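Local coordinates for uncharacterized hypothetical protein FTT_1539c (PDB 4QVR), which is of unknown function but belongs to the DUF6844 family and probably carries a signal sequence for export from the cytoplasm, at residues E103-Q108 against K255-E260; S299-Y304 against K425-W430. One frame throughout, in Å; residues are numbered along the deposited sequence.

Contact 1 of 2, residues E103-Q108 against K255-E260; sequences ENYIDQ and KTFVVE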
# COMPACT_ATOMS: atom_id res chain seq x y z
N GLU A 103 -8.63 -13.27 5.34
CA GLU A 103 -8.42 -14.66 4.87
C GLU A 103 -9.64 -15.17 4.06
O GLU A 103 -9.49 -15.76 3.02
CB GLU A 103 -8.22 -15.63 6.05
CG GLU A 103 -7.00 -15.42 6.93
CD GLU A 103 -5.68 -15.88 6.33
OE1 GLU A 103 -5.56 -15.91 5.08
OE2 GLU A 103 -4.75 -16.19 7.13
N ASN A 104 -10.83 -14.95 4.58
CA ASN A 104 -12.05 -15.27 3.89
C ASN A 104 -12.19 -14.57 2.56
O ASN A 104 -12.64 -15.16 1.56
CB ASN A 104 -13.23 -14.92 4.75
CG ASN A 104 -13.46 -15.95 5.85
OD1 ASN A 104 -12.95 -17.08 5.79
ND2 ASN A 104 -14.28 -15.58 6.83
N TYR A 105 -11.84 -13.30 2.52
CA TYR A 105 -11.90 -12.56 1.26
C TYR A 105 -10.92 -13.16 0.23
O TYR A 105 -11.24 -13.33 -0.95
CB TYR A 105 -11.60 -11.07 1.52
CG TYR A 105 -11.71 -10.23 0.28
CD1 TYR A 105 -12.94 -9.79 -0.20
CD2 TYR A 105 -10.55 -9.88 -0.44
CE1 TYR A 105 -13.02 -9.02 -1.36
CE2 TYR A 105 -10.64 -9.13 -1.60
CZ TYR A 105 -11.85 -8.71 -2.06
OH TYR A 105 -11.87 -7.94 -3.22
N ILE A 106 -9.72 -13.48 0.67
CA ILE A 106 -8.73 -14.03 -0.22
C ILE A 106 -9.18 -15.39 -0.77
O ILE A 106 -9.00 -15.68 -1.96
CB ILE A 106 -7.38 -14.15 0.49
CG1 ILE A 106 -6.79 -12.75 0.73
CG2 ILE A 106 -6.44 -15.00 -0.35
CD1 ILE A 106 -5.58 -12.69 1.67
N ASP A 107 -9.78 -16.20 0.10
CA ASP A 107 -10.22 -17.56 -0.27
C ASP A 107 -11.47 -17.60 -1.14
O ASP A 107 -11.50 -18.28 -2.17
CB ASP A 107 -10.48 -18.41 0.99
CG ASP A 107 -9.22 -18.61 1.84
OD1 ASP A 107 -8.12 -18.22 1.40
OD2 ASP A 107 -9.34 -19.16 2.96
N GLN A 108 -12.49 -16.87 -0.75
CA GLN A 108 -13.72 -16.86 -1.51
C GLN A 108 -13.58 -16.25 -2.89
O GLN A 108 -14.42 -16.49 -3.75
CB GLN A 108 -14.80 -16.20 -0.69
CG GLN A 108 -15.12 -17.05 0.53
CD GLN A 108 -15.89 -16.30 1.58
OE1 GLN A 108 -16.58 -15.32 1.29
NE2 GLN A 108 -15.78 -16.75 2.82
N LYS A 255 -8.50 -4.49 -1.63
CA LYS A 255 -9.57 -4.43 -0.70
C LYS A 255 -9.04 -3.99 0.66
O LYS A 255 -7.96 -4.41 1.08
CB LYS A 255 -10.14 -5.85 -0.54
CG LYS A 255 -11.39 -5.97 0.33
CD LYS A 255 -12.59 -5.41 -0.41
CE LYS A 255 -13.77 -5.21 0.53
NZ LYS A 255 -14.86 -4.50 -0.16
N THR A 256 -9.78 -3.12 1.34
CA THR A 256 -9.42 -2.70 2.68
C THR A 256 -10.62 -2.94 3.55
O THR A 256 -11.73 -3.01 3.04
CB THR A 256 -9.04 -1.23 2.77
OG1 THR A 256 -10.03 -0.44 2.09
CG2 THR A 256 -7.70 -1.00 2.11
N PHE A 257 -10.39 -3.04 4.87
CA PHE A 257 -11.41 -3.28 5.87
C PHE A 257 -11.12 -2.47 7.13
O PHE A 257 -9.95 -2.27 7.47
CB PHE A 257 -11.41 -4.75 6.33
CG PHE A 257 -11.71 -5.74 5.25
CD1 PHE A 257 -13.02 -6.09 4.97
CD2 PHE A 257 -10.69 -6.33 4.54
CE1 PHE A 257 -13.31 -7.01 3.97
CE2 PHE A 257 -10.97 -7.25 3.55
CZ PHE A 257 -12.28 -7.58 3.27
N VAL A 258 -12.16 -2.04 7.83
CA VAL A 258 -11.96 -1.25 9.05
C VAL A 258 -12.71 -1.86 10.22
O VAL A 258 -13.81 -2.35 10.05
CB VAL A 258 -12.39 0.22 8.88
CG1 VAL A 258 -13.86 0.35 8.55
CG2 VAL A 258 -12.08 1.01 10.15
N VAL A 259 -12.08 -1.84 11.39
CA VAL A 259 -12.69 -2.32 12.60
C VAL A 259 -12.37 -1.36 13.76
O VAL A 259 -11.24 -0.88 13.89
CB VAL A 259 -12.19 -3.72 13.01
CG1 VAL A 259 -12.88 -4.19 14.29
CG2 VAL A 259 -12.46 -4.73 11.95
N GLU A 260 -13.35 -1.07 14.59
CA GLU A 260 -13.13 -0.29 15.80
C GLU A 260 -13.31 -1.19 17.02
O GLU A 260 -14.37 -1.83 17.19
CB GLU A 260 -14.09 0.89 15.91
CG GLU A 260 -13.98 1.90 14.79
CD GLU A 260 -14.90 3.09 15.03
OE1 GLU A 260 -14.68 3.83 16.01
OE2 GLU A 260 -15.83 3.27 14.22
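The last turn of helix 94-108 packs here on strand 251-261 of the antiparallel sheet formed with strands 264-273 and 117-126, and Tyr105 meets Lys255 and Phe257. The Tyr105 ring stands out from the helix because its CG is anti to the backbone N. The Lys255 chain lies over one face of that ring. Lys255 CG sits 3.7 Å from the Tyr105 ring centroid and 13° off the normal, a CH-pi contact. Lys255 CB is 3.5 Å from Tyr105 CE2, and Lys255 CD is 3.8 Å from Tyr105 CE1. CB, CG and CD thus cross the face from the CE2 side to the CE1 side, about at a right angle to the tyrosine side chain. A bend at chi2 (73°) lays the chain across in this way. Phe257, two residues on, turns its edge toward the Tyr105 face in an offset edge-to-face pair. The centroids are 5.9 Å apart and the planes meet at 75°. Phe257 CZ also lies 4.0 Å from Tyr105 CB. Phe257 reaches further back along the helix to Leu98 and Met102. The Lys255 amine leads away from the tyrosine and is hydrogen-bonded to Thr79 OG1, Asp80 O and Ser81 OG. No hydrogen bond joins the two segments. Helix and strand are therefore held here by dispersion and CH-pi contact, with the lysine serving through its carbons while its amine is satisfied by oxygens of residues 79-81.

Contact 2 of 2, residues S299-Y304 against K425-W430; sequences SPSDLY and KTVKRW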
# COMPACT_ATOMS: atom_id res chain seq x y z
N SER A 299 -17.49 3.15 -16.49
CA SER A 299 -17.25 4.45 -15.84
C SER A 299 -17.07 4.38 -14.31
O SER A 299 -17.71 3.56 -13.64
CB SER A 299 -18.39 5.42 -16.18
OG SER A 299 -18.25 6.64 -15.49
N PRO A 300 -16.19 5.23 -13.75
CA PRO A 300 -15.97 5.24 -12.30
C PRO A 300 -17.21 5.64 -11.50
O PRO A 300 -17.49 5.03 -10.48
CB PRO A 300 -14.85 6.27 -12.11
CG PRO A 300 -14.18 6.35 -13.44
CD PRO A 300 -15.25 6.13 -14.45
N SER A 301 -17.93 6.67 -11.95
CA SER A 301 -19.15 7.09 -11.27
C SER A 301 -20.25 6.04 -11.40
O SER A 301 -21.26 6.09 -10.70
CB SER A 301 -19.66 8.44 -11.81
OG SER A 301 -18.77 9.50 -11.51
N ASP A 302 -20.04 5.08 -12.29
CA ASP A 302 -21.00 4.02 -12.53
C ASP A 302 -20.70 2.83 -11.59
O ASP A 302 -21.59 2.08 -11.25
CB ASP A 302 -20.95 3.62 -14.01
CG ASP A 302 -22.32 3.32 -14.61
OD1 ASP A 302 -23.34 3.77 -14.05
OD2 ASP A 302 -22.37 2.69 -15.68
N LEU A 303 -19.43 2.68 -11.17
CA LEU A 303 -19.04 1.62 -10.21
C LEU A 303 -19.48 1.97 -8.78
O LEU A 303 -19.41 1.12 -7.89
CB LEU A 303 -17.53 1.37 -10.20
CG LEU A 303 -16.78 0.91 -11.45
CD1 LEU A 303 -15.29 0.84 -11.14
CD2 LEU A 303 -17.28 -0.42 -11.99
N TYR A 304 -19.86 3.23 -8.56
CA TYR A 304 -20.35 3.72 -7.26
C TYR A 304 -21.81 4.01 -7.47
O TYR A 304 -22.27 5.13 -7.26
CB TYR A 304 -19.59 4.95 -6.80
CG TYR A 304 -18.17 4.59 -6.55
CD1 TYR A 304 -17.83 3.80 -5.46
CD2 TYR A 304 -17.16 5.00 -7.40
CE1 TYR A 304 -16.52 3.43 -5.21
CE2 TYR A 304 -15.85 4.63 -7.17
CZ TYR A 304 -15.53 3.84 -6.07
OH TYR A 304 -14.23 3.47 -5.82
N LYS A 425 -10.19 14.70 -10.63
CA LYS A 425 -11.62 14.93 -10.60
C LYS A 425 -12.31 14.09 -9.53
O LYS A 425 -11.99 12.92 -9.31
CB LYS A 425 -12.28 14.77 -11.98
CG LYS A 425 -12.29 13.38 -12.58
CD LYS A 425 -13.08 13.41 -13.88
CE LYS A 425 -13.10 12.05 -14.57
NZ LYS A 425 -13.89 12.05 -15.83
N THR A 426 -13.23 14.73 -8.83
CA THR A 426 -14.00 14.08 -7.81
C THR A 426 -15.07 13.28 -8.52
O THR A 426 -15.80 13.85 -9.31
CB THR A 426 -14.65 15.13 -6.91
OG1 THR A 426 -13.61 15.92 -6.32
CG2 THR A 426 -15.50 14.48 -5.80
N VAL A 427 -15.16 11.98 -8.26
CA VAL A 427 -16.20 11.19 -8.91
C VAL A 427 -17.24 10.69 -7.95
O VAL A 427 -18.21 10.06 -8.37
CB VAL A 427 -15.65 10.02 -9.73
CG1 VAL A 427 -14.78 10.54 -10.87
CG2 VAL A 427 -14.91 9.04 -8.85
N LYS A 428 -17.08 10.98 -6.67
CA LYS A 428 -18.04 10.53 -5.68
C LYS A 428 -17.85 11.30 -4.40
O LYS A 428 -16.73 11.65 -4.04
CB LYS A 428 -17.83 9.03 -5.43
CG LYS A 428 -18.76 8.36 -4.42
CD LYS A 428 -20.19 8.26 -4.91
CE LYS A 428 -21.03 7.48 -3.90
NZ LYS A 428 -22.47 7.48 -4.27
N ARG A 429 -18.95 11.59 -3.74
CA ARG A 429 -18.95 12.28 -2.46
C ARG A 429 -20.02 11.55 -1.66
O ARG A 429 -21.00 11.08 -2.24
CB ARG A 429 -19.29 13.76 -2.65
CG ARG A 429 -18.23 14.51 -3.44
CD ARG A 429 -18.80 15.66 -4.25
NE ARG A 429 -19.20 16.82 -3.46
CZ ARG A 429 -18.47 17.92 -3.32
NH1 ARG A 429 -18.93 18.93 -2.59
NH2 ARG A 429 -17.27 18.03 -3.92
N TRP A 430 -19.79 11.37 -0.37
CA TRP A 430 -20.74 10.69 0.49
C TRP A 430 -20.62 11.22 1.91
O TRP A 430 -19.65 11.87 2.27
CB TRP A 430 -20.53 9.18 0.45
CG TRP A 430 -19.13 8.76 0.84
CD1 TRP A 430 -18.07 8.60 0.00
CD2 TRP A 430 -18.67 8.41 2.16
NE1 TRP A 430 -16.96 8.19 0.70
CE2 TRP A 430 -17.30 8.05 2.03
CE3 TRP A 430 -19.26 8.34 3.41
CZ2 TRP A 430 -16.53 7.65 3.12
CZ3 TRP A 430 -18.49 7.96 4.50
CH2 TRP A 430 -17.14 7.61 4.34
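Tyr304 and Lys428 meet where the weakly bonded helical turn around 300-303 lies against strand 424-433. Lys428 can be followed outward. Its CB leaves the strand toward the helical turn, and CG is anti to the backbone N (chi1 -179°). The chain then bends at chi2 (68°), and CG comes obliquely to the Tyr304 ring. Lys428 CD packs on the tyrosine stem, 3.9 Å from Tyr304 CB. Lys428 CE follows at 4.1 Å from the same Tyr304 CB. At the tip, Lys428 NZ lies 3.8 Å from Tyr304 O, too long for a hydrogen bond. The lysine thus uses its carbons against Tyr304, and its amine makes a weak hydrogen bond to Lys307 O. The Tyr304 side chain touches Leu331 of strand 328-337, and its hydroxyl is hydrogen-bonded to that of Tyr333.

Three residues earlier, Ser301 OG donates a hydrogen bond to Val427 O at 3.2 Å. It arrives in the carbonyl plane on a lone pair, with a C=O...OG angle of 124°. Ser301 OG also lies 3.6 Å from Val427 CB, so the hydroxyl rests against the valine stem while it bonds to the valine carbonyl. Beside it, Pro300 CB touches Val427 CG2 at 4.3 Å, a loose apolar contact. Pro300 itself also rests on Tyr329 of strand 328-337.

Val427 and Lys428 both face Val445 of the neighbouring strand 440-448. Both also point their CB atoms toward the helical turn. This is a classic beta bulge in an outermost strand of a four-stranded antiparallel sheet, with a short helical turn packed against it.

How the contacts relate
From the N terminus, helix 94-108 comes first. The chain then passes through strand 117-126 and several helices, and contact 1 closes this loop of 146 residues when strand 251-261 returns to the helix. Strand 264-273 and helix 275-285 follow before contact 2 opens at 299-304. Contact 2 closes after another 120 residues, at strand 424-433. The two loops run in series and neither nest nor cross. Contact 1 ties an early helix to the three-stranded sheet. Contact 2 ties a short helix to the four-stranded sheet. Their centres are 23 Å apart and their nearest atoms about 9 Å, with no touch.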